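Local coordinates for protein endonuclease II (Enterobacteria phage t4, PDB 2WSH) that nicks and cleaves cytosine-containing double-stranded DNA of the host in a sequence-specific, magnesium-dependent manner, so that the phage can reuse the nucleotides, at residues E10-Y15 with E98-Q103; K32-P37 with K63-Y68; V53-T58 with L127-F132. The protein carries 1 engineered substitution. All coordinates share one frame; numbering follows the deposited sequence. Where two conformers were deposited one is given.

Contact 1: residues E10-Y15 with E98-Q103; sequences EIATEY and EFYARQ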
loop_
_atom_site.group_PDB
_atom_site.type_symbol
_atom_site.label_atom_id
_atom_site.label_comp_id
_atom_site.label_asym_id
_atom_site.label_seq_id
_atom_site.Cartn_x
_atom_site.Cartn_y
_atom_site.Cartn_z
ATOM N N GLU A 10 -15.291 -19.822 -15.605
ATOM C CA GLU A 10 -14.866 -18.515 -16.085
ATOM C C GLU A 10 -14.401 -17.626 -14.941
ATOM O O GLU A 10 -13.413 -16.905 -15.061
ATOM C CB GLU A 10 -16.007 -17.849 -16.847
ATOM C CG GLU A 10 -16.671 -18.780 -17.849
ATOM C CD GLU A 10 -18.045 -18.303 -18.271
ATOM O OE1 GLU A 10 -18.198 -17.094 -18.551
ATOM O OE2 GLU A 10 -18.970 -19.141 -18.325
ATOM N N ILE A 11 -15.120 -17.682 -13.826
ATOM C CA ILE A 11 -14.742 -16.916 -12.650
ATOM C C ILE A 11 -13.361 -17.340 -12.159
ATOM O O ILE A 11 -12.515 -16.499 -11.844
ATOM C CB ILE A 11 -15.786 -17.070 -11.524
ATOM C CG1 ILE A 11 -17.132 -16.501 -11.978
ATOM C CG2 ILE A 11 -15.324 -16.365 -10.264
ATOM C CD1 ILE A 11 -18.246 -16.678 -10.968
ATOM N N ALA A 12 -13.131 -18.649 -12.120
ATOM C CA ALA A 12 -11.875 -19.189 -11.618
ATOM C C ALA A 12 -10.657 -18.664 -12.379
ATOM O O ALA A 12 -9.612 -18.400 -11.784
ATOM C CB ALA A 12 -11.906 -20.710 -11.649
ATOM N N THR A 13 -10.790 -18.511 -13.692
ATOM C CA THR A 13 -9.673 -18.048 -14.512
ATOM C C THR A 13 -9.515 -16.527 -14.459
ATOM O O THR A 13 -8.399 -16.011 -14.407
ATOM C CB THR A 13 -9.803 -18.518 -15.979
ATOM O OG1 THR A 13 -8.679 -18.049 -16.735
ATOM C CG2 THR A 13 -11.087 -17.995 -16.608
ATOM N N GLU A 14 -10.636 -15.816 -14.460
ATOM C CA GLU A 14 -10.621 -14.359 -14.442
ATOM C C GLU A 14 -10.072 -13.810 -13.123
ATOM O O GLU A 14 -9.426 -12.764 -13.098
ATOM C CB GLU A 14 -12.028 -13.818 -14.701
ATOM C CG GLU A 14 -12.087 -12.338 -15.025
ATOM C CD GLU A 14 -13.477 -11.890 -15.443
ATOM O OE1 GLU A 14 -13.690 -10.667 -15.591
ATOM O OE2 GLU A 14 -14.356 -12.761 -15.624
ATOM N N TYR A 15 -10.319 -14.525 -12.031
ATOM C CA TYR A 15 -9.925 -14.041 -10.714
ATOM C C TYR A 15 -8.957 -14.971 -10.003
ATOM O O TYR A 15 -8.763 -14.872 -8.792
ATOM C CB TYR A 15 -11.163 -13.786 -9.857
ATOM C CG TYR A 15 -12.031 -12.701 -10.430
ATOM C CD1 TYR A 15 -11.772 -11.366 -10.152
ATOM C CD2 TYR A 15 -13.091 -13.002 -11.273
ATOM C CE1 TYR A 15 -12.551 -10.362 -10.683
ATOM C CE2 TYR A 15 -13.878 -12.003 -11.809
ATOM C CZ TYR A 15 -13.602 -10.684 -11.512
ATOM O OH TYR A 15 -14.377 -9.679 -12.039
ATOM N N GLU A 98 -17.890 -28.074 -4.749
ATOM C CA GLU A 98 -16.478 -27.726 -4.822
ATOM C C GLU A 98 -16.144 -26.447 -4.068
ATOM O O GLU A 98 -16.950 -25.519 -4.001
ATOM C CB GLU A 98 -16.046 -27.577 -6.284
ATOM C CG GLU A 98 -16.193 -28.844 -7.106
ATOM C CD GLU A 98 -15.912 -28.613 -8.578
ATOM O OE1 GLU A 98 -16.611 -27.781 -9.195
ATOM O OE2 GLU A 98 -14.996 -29.265 -9.118
ATOM N N PHE A 99 -14.947 -26.415 -3.498
ATOM C CA PHE A 99 -14.409 -25.211 -2.888
ATOM C C PHE A 99 -13.212 -24.721 -3.689
ATOM O O PHE A 99 -12.308 -25.497 -4.001
ATOM C CB PHE A 99 -13.976 -25.496 -1.451
ATOM C CG PHE A 99 -15.118 -25.672 -0.499
ATOM C CD1 PHE A 99 -15.550 -24.617 0.282
ATOM C CD2 PHE A 99 -15.765 -26.892 -0.390
ATOM C CE1 PHE A 99 -16.606 -24.775 1.163
ATOM C CE2 PHE A 99 -16.823 -27.053 0.483
ATOM C CZ PHE A 99 -17.243 -25.993 1.260
ATOM N N TYR A 100 -13.219 -23.435 -4.023
ATOM C CA TYR A 100 -12.079 -22.784 -4.653
ATOM C C TYR A 100 -11.478 -21.772 -3.686
ATOM O O TYR A 100 -12.167 -21.260 -2.807
ATOM C CB TYR A 100 -12.511 -22.057 -5.924
ATOM C CG TYR A 100 -12.828 -22.960 -7.092
ATOM C CD1 TYR A 100 -11.994 -23.006 -8.204
ATOM C CD2 TYR A 100 -13.965 -23.758 -7.092
ATOM C CE1 TYR A 100 -12.282 -23.825 -9.280
ATOM C CE2 TYR A 100 -14.260 -24.582 -8.162
ATOM C CZ TYR A 100 -13.415 -24.610 -9.254
ATOM O OH TYR A 100 -13.702 -25.425 -10.323
ATOM N N ALA A 101 -10.195 -21.472 -3.855
ATOM C CA ALA A 101 -9.536 -20.486 -3.008
ATOM C C ALA A 101 -8.792 -19.451 -3.838
ATOM O O ALA A 101 -8.117 -19.794 -4.807
ATOM C CB ALA A 101 -8.586 -21.168 -2.045
ATOM N N ARG A 102 -8.918 -18.187 -3.446
ATOM C CA ARG A 102 -8.156 -17.105 -4.056
ATOM C C ARG A 102 -7.235 -16.494 -3.009
ATOM O O ARG A 102 -7.696 -15.892 -2.041
ATOM C CB ARG A 102 -9.087 -16.041 -4.635
ATOM C CG ARG A 102 -8.394 -14.725 -4.971
ATOM C CD ARG A 102 -9.369 -13.723 -5.587
ATOM N NE ARG A 102 -8.844 -12.359 -5.570
ATOM C CZ ARG A 102 -8.196 -11.786 -6.581
ATOM N NH1 ARG A 102 -7.997 -12.451 -7.712
ATOM N NH2 ARG A 102 -7.755 -10.542 -6.462
ATOM N N GLN A 103 -5.930 -16.664 -3.194
ATOM C CA GLN A 103 -4.966 -16.231 -2.185
ATOM C C GLN A 103 -4.932 -14.716 -2.040
ATOM O O GLN A 103 -4.740 -13.992 -3.016
ATOM C CB GLN A 103 -3.567 -16.758 -2.503
ATOM C CG GLN A 103 -2.538 -16.470 -1.411
ATOM C CD GLN A 103 -2.856 -17.165 -0.099
ATOM O OE1 GLN A 103 -2.875 -18.393 -0.022
ATOM N NE2 GLN A 103 -3.092 -16.379 0.945
#

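Contact 2: residues K32-P37 with K63-Y68; sequences KQLSIP and KRINYY. With PO4 (phosphate ion), chain E.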
loop_
_atom_site.group_PDB
_atom_site.type_symbol
_atom_site.label_atom_id
_atom_site.label_comp_id
_atom_site.label_asym_id
_atom_site.label_seq_id
_atom_site.Cartn_x
_atom_site.Cartn_y
_atom_site.Cartn_z
ATOM N N LYS A 32 -16.627 -38.023 3.234
ATOM C CA LYS A 32 -15.299 -38.602 3.411
ATOM C C LYS A 32 -14.325 -37.568 3.958
ATOM O O LYS A 32 -14.534 -36.366 3.800
ATOM C CB LYS A 32 -14.770 -39.164 2.088
ATOM C CG LYS A 32 -15.690 -40.173 1.417
ATOM C CD LYS A 32 -15.052 -40.726 0.152
ATOM C CE LYS A 32 -16.068 -41.443 -0.722
ATOM N NZ LYS A 32 -15.480 -41.818 -2.040
ATOM N N GLN A 33 -13.265 -38.041 4.606
ATOM C CA GLN A 33 -12.243 -37.155 5.151
ATOM C C GLN A 33 -11.500 -36.415 4.046
ATOM O O GLN A 33 -11.513 -36.827 2.886
ATOM C CB GLN A 33 -11.249 -37.935 6.014
ATOM C CG GLN A 33 -11.794 -38.344 7.368
ATOM C CD GLN A 33 -10.891 -39.329 8.082
ATOM O OE1 GLN A 33 -9.759 -39.006 8.442
ATOM N NE2 GLN A 33 -11.393 -40.541 8.296
ATOM N N LEU A 34 -10.848 -35.321 4.418
ATOM C CA LEU A 34 -10.155 -34.487 3.453
ATOM C C LEU A 34 -8.651 -34.512 3.679
ATOM O O LEU A 34 -8.161 -34.079 4.725
ATOM C CB LEU A 34 -10.663 -33.049 3.541
ATOM C CG LEU A 34 -12.180 -32.868 3.505
ATOM C CD1 LEU A 34 -12.538 -31.415 3.748
ATOM C CD2 LEU A 34 -12.758 -33.361 2.185
ATOM N N SER A 35 -7.920 -35.028 2.697
ATOM C CA SER A 35 -6.469 -34.956 2.721
ATOM C C SER A 35 -6.045 -33.761 1.877
ATOM O O SER A 35 -6.002 -33.835 0.648
ATOM C CB SER A 35 -5.846 -36.250 2.193
ATOM O OG SER A 35 -4.519 -36.406 2.670
ATOM N N ILE A 36 -5.753 -32.653 2.548
ATOM C CA ILE A 36 -5.450 -31.401 1.869
ATOM C C ILE A 36 -4.459 -30.580 2.683
ATOM O O ILE A 36 -4.532 -30.553 3.912
ATOM C CB ILE A 36 -6.728 -30.570 1.659
ATOM C CG1 ILE A 36 -7.532 -30.508 2.959
ATOM C CG2 ILE A 36 -7.576 -31.159 0.540
ATOM C CD1 ILE A 36 -8.953 -30.018 2.782
ATOM N N PRO A 37 -3.519 -29.912 2.000
ATOM C CA PRO A 37 -2.594 -29.015 2.696
ATOM C C PRO A 37 -3.371 -27.804 3.183
ATOM O O PRO A 37 -4.481 -27.562 2.713
ATOM C CB PRO A 37 -1.612 -28.593 1.596
ATOM C CG PRO A 37 -1.846 -29.537 0.453
ATOM C CD PRO A 37 -3.281 -29.933 0.549
ATOM N N LYS A 63 -9.478 -25.525 8.165
ATOM C CA LYS A 63 -10.330 -25.501 9.348
ATOM C C LYS A 63 -11.786 -25.193 9.009
ATOM O O LYS A 63 -12.696 -25.845 9.518
ATOM C CB LYS A 63 -9.802 -24.517 10.394
ATOM C CG LYS A 63 -8.954 -25.172 11.477
ATOM C CD LYS A 63 -8.675 -24.219 12.631
ATOM C CE LYS A 63 -9.951 -23.857 13.382
ATOM N NZ LYS A 63 -9.663 -23.077 14.620
ATOM N N ARG A 64 -11.997 -24.205 8.142
ATOM C CA ARG A 64 -13.343 -23.790 7.755
ATOM C C ARG A 64 -14.112 -24.902 7.041
ATOM O O ARG A 64 -15.279 -25.151 7.344
ATOM C CB ARG A 64 -13.287 -22.541 6.870
ATOM C CG ARG A 64 -14.647 -21.933 6.543
ATOM C CD ARG A 64 -15.314 -21.342 7.782
ATOM N NE ARG A 64 -14.384 -20.549 8.581
ATOM C CZ ARG A 64 -14.125 -19.260 8.384
ATOM N NH1 ARG A 64 -14.722 -18.592 7.408
ATOM N NH2 ARG A 64 -13.258 -18.637 9.168
ATOM N N ILE A 65 -13.458 -25.563 6.092
ATOM C CA ILE A 65 -14.086 -26.652 5.357
ATOM C C ILE A 65 -14.430 -27.809 6.288
ATOM O O ILE A 65 -15.536 -28.351 6.238
ATOM C CB ILE A 65 -13.205 -27.175 4.203
ATOM C CG1 ILE A 65 -12.818 -26.031 3.261
ATOM C CG2 ILE A 65 -13.928 -28.279 3.447
ATOM C CD1 ILE A 65 -13.908 -25.017 3.064
ATOM N N ASN A 66 -13.481 -28.187 7.138
ATOM C CA ASN A 66 -13.715 -29.266 8.095
ATOM C C ASN A 66 -14.854 -28.951 9.068
ATOM O O ASN A 66 -15.554 -29.853 9.525
ATOM C CB ASN A 66 -12.427 -29.621 8.843
ATOM C CG ASN A 66 -11.575 -30.619 8.086
ATOM O OD1 ASN A 66 -10.355 -30.491 8.018
ATOM N ND2 ASN A 66 -12.222 -31.619 7.502
ATOM N N TYR A 67 -15.027 -27.667 9.373
ATOM C CA TYR A 67 -16.168 -27.198 10.150
ATOM C C TYR A 67 -17.457 -27.596 9.438
ATOM O O TYR A 67 -18.364 -28.161 10.053
ATOM C CB TYR A 67 -16.079 -25.678 10.332
ATOM C CG TYR A 67 -17.332 -24.998 10.849
ATOM C CD1 TYR A 67 -17.429 -24.588 12.176
ATOM C CD2 TYR A 67 -18.408 -24.742 10.005
ATOM C CE1 TYR A 67 -18.569 -23.954 12.649
ATOM C CE2 TYR A 67 -19.550 -24.112 10.466
ATOM C CZ TYR A 67 -19.624 -23.720 11.787
ATOM O OH TYR A 67 -20.759 -23.092 12.248
ATOM N N TYR A 68 -17.529 -27.312 8.138
ATOM C CA TYR A 68 -18.677 -27.705 7.325
ATOM C C TYR A 68 -18.876 -29.210 7.378
ATOM O O TYR A 68 -19.969 -29.688 7.668
ATOM C CB TYR A 68 -18.502 -27.275 5.861
ATOM C CG TYR A 68 -18.647 -25.793 5.603
ATOM C CD1 TYR A 68 -19.796 -25.109 5.973
ATOM C CD2 TYR A 68 -17.639 -25.080 4.966
ATOM C CE1 TYR A 68 -19.928 -23.753 5.732
ATOM C CE2 TYR A 68 -17.766 -23.726 4.721
ATOM C CZ TYR A 68 -18.911 -23.069 5.105
ATOM O OH TYR A 68 -19.035 -21.720 4.860
HETATM P P PO4 E . -17.827 -18.034 6.980
HETATM O O1 PO4 E . -18.176 -17.281 5.719
HETATM O O2 PO4 E . -17.024 -17.145 7.902
HETATM O O3 PO4 E . -19.073 -18.503 7.697
HETATM O O4 PO4 E . -17.008 -19.231 6.571
HETATM O O HOH W 1 -11.465 -34.355 6.982
#

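Contact 3: residues V53-T58 with L127-F132; sequences VYIGKT and LFIKLF. With PO4 (phosphate ion), chain E.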
loop_
_atom_site.group_PDB
_atom_site.type_symbol
_atom_site.label_atom_id
_atom_site.label_comp_id
_atom_site.label_asym_id
_atom_site.label_seq_id
_atom_site.Cartn_x
_atom_site.Cartn_y
_atom_site.Cartn_z
ATOM N N VAL A 53 -22.157 -20.335 -5.609
ATOM C CA VAL A 53 -23.261 -20.112 -4.681
ATOM C C VAL A 53 -22.872 -19.255 -3.481
ATOM O O VAL A 53 -23.735 -18.694 -2.811
ATOM C CB VAL A 53 -23.889 -21.432 -4.191
ATOM C CG1 VAL A 53 -24.410 -22.236 -5.370
ATOM C CG2 VAL A 53 -22.884 -22.245 -3.373
ATOM N N TYR A 54 -21.576 -19.140 -3.211
ATOM C CA TYR A 54 -21.144 -18.447 -2.001
ATOM C C TYR A 54 -19.705 -17.951 -2.056
ATOM O O TYR A 54 -18.809 -18.655 -2.516
ATOM C CB TYR A 54 -21.312 -19.363 -0.787
ATOM C CG TYR A 54 -20.975 -18.708 0.536
ATOM C CD1 TYR A 54 -21.845 -17.795 1.120
ATOM C CD2 TYR A 54 -19.793 -19.009 1.205
ATOM C CE1 TYR A 54 -21.548 -17.198 2.332
ATOM C CE2 TYR A 54 -19.485 -18.417 2.419
ATOM C CZ TYR A 54 -20.367 -17.511 2.976
ATOM O OH TYR A 54 -20.077 -16.916 4.183
ATOM N N ILE A 55 -19.501 -16.732 -1.570
ATOM C CA ILE A 55 -18.165 -16.177 -1.395
ATOM C C ILE A 55 -17.914 -15.970 0.092
ATOM O O ILE A 55 -18.664 -15.258 0.760
ATOM C CB ILE A 55 -18.015 -14.818 -2.103
ATOM C CG1 ILE A 55 -17.986 -14.998 -3.619
ATOM C CG2 ILE A 55 -16.743 -14.110 -1.637
ATOM C CD1 ILE A 55 -16.702 -15.608 -4.130
ATOM N N GLY A 56 -16.875 -16.611 0.613
ATOM C CA GLY A 56 -16.505 -16.448 2.004
ATOM C C GLY A 56 -15.084 -15.946 2.158
ATOM O O GLY A 56 -14.332 -15.886 1.188
ATOM N N LYS A 57 -14.716 -15.573 3.377
ATOM C CA LYS A 57 -13.327 -15.250 3.679
ATOM C C LYS A 57 -12.913 -16.028 4.916
ATOM O O LYS A 57 -13.750 -16.328 5.767
ATOM C CB LYS A 57 -13.157 -13.749 3.903
ATOM C CG LYS A 57 -13.937 -13.208 5.088
ATOM C CD LYS A 57 -13.827 -11.692 5.177
ATOM C CE LYS A 57 -14.575 -11.147 6.392
ATOM N NZ LYS A 57 -14.621 -9.656 6.391
ATOM N N THR A 58 -11.629 -16.366 5.017
ATOM C CA THR A 58 -11.144 -17.152 6.150
ATOM C C THR A 58 -9.639 -17.020 6.384
ATOM O O THR A 58 -8.859 -16.870 5.441
ATOM C CB THR A 58 -11.497 -18.642 5.997
ATOM O OG1 THR A 58 -11.100 -19.360 7.174
ATOM C CG2 THR A 58 -10.797 -19.239 4.785
ATOM N N LEU A 127 -16.589 -6.835 -2.328
ATOM C CA LEU A 127 -16.613 -6.530 -3.757
ATOM C C LEU A 127 -17.030 -7.732 -4.606
ATOM O O LEU A 127 -17.688 -7.573 -5.634
ATOM C CB LEU A 127 -15.257 -5.994 -4.221
ATOM C CG LEU A 127 -14.858 -4.619 -3.677
ATOM C CD1 LEU A 127 -13.452 -4.273 -4.110
ATOM C CD2 LEU A 127 -15.843 -3.542 -4.129
ATOM N N PHE A 128 -16.635 -8.929 -4.184
ATOM C CA PHE A 128 -17.057 -10.143 -4.874
ATOM C C PHE A 128 -18.555 -10.364 -4.684
ATOM O O PHE A 128 -19.259 -10.761 -5.610
ATOM C CB PHE A 128 -16.284 -11.360 -4.366
ATOM C CG PHE A 128 -14.958 -11.563 -5.047
ATOM C CD1 PHE A 128 -14.897 -11.814 -6.405
ATOM C CD2 PHE A 128 -13.779 -11.507 -4.325
ATOM C CE1 PHE A 128 -13.681 -12.007 -7.039
ATOM C CE2 PHE A 128 -12.554 -11.698 -4.952
ATOM C CZ PHE A 128 -12.510 -11.948 -6.309
ATOM N N ILE A 129 -19.034 -10.106 -3.472
ATOM C CA ILE A 129 -20.447 -10.279 -3.166
ATOM C C ILE A 129 -21.307 -9.307 -3.980
ATOM O O ILE A 129 -22.314 -9.699 -4.568
ATOM C CB ILE A 129 -20.711 -10.116 -1.664
ATOM C CG1 ILE A 129 -20.032 -11.246 -0.885
ATOM C CG2 ILE A 129 -22.203 -10.092 -1.385
ATOM C CD1 ILE A 129 -20.112 -11.085 0.621
ATOM N N LYS A 130 -20.897 -8.043 -4.033
ATOM C CA LYS A 130 -21.607 -7.052 -4.838
ATOM C C LYS A 130 -21.522 -7.396 -6.322
ATOM O O LYS A 130 -22.435 -7.104 -7.095
ATOM C CB LYS A 130 -21.047 -5.649 -4.588
ATOM C CG LYS A 130 -21.463 -4.619 -5.626
ATOM C CD LYS A 130 -20.713 -3.308 -5.442
ATOM C CE LYS A 130 -21.342 -2.448 -4.358
ATOM N NZ LYS A 130 -22.581 -1.770 -4.833
ATOM N N LEU A 131 -20.422 -8.031 -6.715
ATOM C CA LEU A 131 -20.197 -8.361 -8.115
ATOM C C LEU A 131 -21.079 -9.514 -8.592
ATOM O O LEU A 131 -21.719 -9.423 -9.640
ATOM C CB LEU A 131 -18.722 -8.688 -8.364
ATOM C CG LEU A 131 -18.315 -8.964 -9.815
ATOM C CD1 LEU A 131 -18.743 -7.824 -10.728
ATOM C CD2 LEU A 131 -16.816 -9.197 -9.919
ATOM N N PHE A 132 -21.115 -10.595 -7.818
ATOM C CA PHE A 132 -21.808 -11.810 -8.244
ATOM C C PHE A 132 -23.161 -12.045 -7.570
ATOM O O PHE A 132 -23.959 -12.846 -8.051
ATOM C CB PHE A 132 -20.915 -13.036 -8.028
ATOM C CG PHE A 132 -19.642 -13.005 -8.817
ATOM C CD1 PHE A 132 -19.672 -12.914 -10.199
ATOM C CD2 PHE A 132 -18.415 -13.084 -8.180
ATOM C CE1 PHE A 132 -18.499 -12.889 -10.932
ATOM C CE2 PHE A 132 -17.238 -13.063 -8.906
ATOM C CZ PHE A 132 -17.281 -12.962 -10.285
HETATM P P PO4 E . -17.827 -18.034 6.980
HETATM O O1 PO4 E . -18.176 -17.281 5.719
HETATM O O2 PO4 E . -17.024 -17.145 7.902
HETATM O O3 PO4 E . -19.073 -18.503 7.697
HETATM O O4 PO4 E . -17.008 -19.231 6.571
#

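Contact 1: residues E10-Y15 with E98-Q103
Ala12 sets its methyl group against the Tyr100 ring, with CB 3.9 Å from CE1 of that ring and only slightly farther from CD1. The methyl approaches the ring obliquely, an apolar touch where the helix comes down on the strand. One turn further on, where the chain leaves helical geometry at Tyr15, the chemistry becomes polar. Arg102 NH1 donates a hydrogen bond of 2.8 Å to Tyr15 O, with an N-H...O angle of 153°. The oxygen lies almost in the guanidinium plane, but seen from the carbonyl the donor stands well above its plane. With CG anti to the backbone N (chi1 165°) and the chain extended as far as NE, Arg102 reaches this oxygen from the strand, and its CD also passes 3.5 Å from Tyr15 O. The same guanidinium forms salt bridges through NE with Glu124 and through NH1 with Glu112 of a second subunit, so the end of the short helix is tied to the tetramer interface. Helix 8-14 thus rests on one face of strand 97-111, which is flanked in the antiparallel sheet by strands 18-23 and 42-48, while Phe128 of helix 121-132 meets the Tyr15 ring edge-to-face.

Contact 2: residues K32-P37 with K63-Y68
Residues 32-37 run as an irregular, largely extended loop past helical residues 63-68, and the two backbones come nearest at Leu34 and Asn66, whose CA atoms are 7.8 Å apart. At that separation the contact depends on side chains and one water. Leu34 reaches across to the helix: its CG is anti to the carbonyl carbon (chi1 -50°), and CD1 is the methyl that does the touching. Leu34 CD1 meets Ile65 CG2 at 3.4 Å, closer than carbon atoms usually pack, and the two side chains cross at about a right angle. The other Ile65 branch, ending in CD1, leads away from the loop to the Phe99 ring. Asn66 approaches Leu34 differently, sliding past it in the opposite direction so that its amide ND2 lies 3.8 Å from Leu34 CD1. That amide nitrogen is also engaged with a water molecule, donating to it at 2.9 Å. The same water accepts from Leu34 N at 2.8 Å, and so bridges a loop backbone N-H to the helix without any direct polar bond between the segments.

Another side of the helix faces a bound anion. In one of its two conformers Arg64, bent at chi2 and chi3, points NH1 to O4 of a phosphate ion, probably from the crystallisation liquor, which Tyr54, Tyr44 and Lys83 also bind; the approach is doubtfully short. Tyr68 OH is hydrogen-bonded to both Tyr44 and Lys83, next to the same anion.

The loop links strand 18-23 to strand 42-48, and Leu34 also touches Thr21 and Leu23 of the former. Its side chain therefore lies between that strand and helix 61-73 of the GIY-YIG catalytic domain, while Tyr68 packs from the helix onto Tyr54 of strand 51-58.

Contact 3: residues V53-T58 with L127-F132
Ile55 projects from its strand toward helical residues 127-132, and each part of its side chain can be followed to a neighbour. CB lies 4.3 Å from Ile129 CG1, a loose apolar contact at the root of the side chain. There the branches part. CG2, anti to the backbone N, is 3.9 Å from Phe128 CB, while CG1, anti to the carbonyl carbon (chi1 -71°), passes the same Phe128 CB at 4.1 Å. Both branches therefore bear on the first side-chain carbon of the phenylalanine, and the side chains cross at about a right angle. At the tip, CD1 comes up obliquely to the Phe128 ring. That ring leads on away from the strand and is met edge-to-face by Phe17, so Ile55 borders a cluster of aromatic rings. Leu113 of a second subunit also packs on Phe128.

The next residue back along the strand points the other way. Tyr54 sends its hydroxyl to phosphate O1 in a hydrogen bond of 2.5 Å, so short that the exact distance is doubtful, with the oxygen at the edge of the ring and in its plane. Val53 and Tyr54 both face Ile46 on the adjoining strand, a classic beta bulge. Residues 54-56 spell Tyr-Ile-Gly, the YIG element that gives the GIY-YIG nucleases half their name. One face of this strand carries the tyrosine to an anion site shared with Tyr44, Lys83 and, in one conformer, Arg64, consistent with a place for a DNA phosphate, and the other seats helix 121-132 through the isoleucine.

Overall arrangement
Contacts 1 and 3 form one buried region: helices 8-14 and 121-132 both pack on the same antiparallel sheet and the two segments there touch each other, and both contacts border the second subunit. Their chemistry differs, since contact 3 is purely apolar between its segments whereas contact 1 adds an arginine bond to a helix end. Contact 2 is only partly buried, on the other side of the chain's centre from contact 3, and combines an apolar touch with a water bridge between loop and helix. It reaches contact 1 where Tyr68 touches Phe99. Contacts 2 and 3 converge on the phosphate, where Arg64 NH1, in one conformer, also probably bonds Lys57 O.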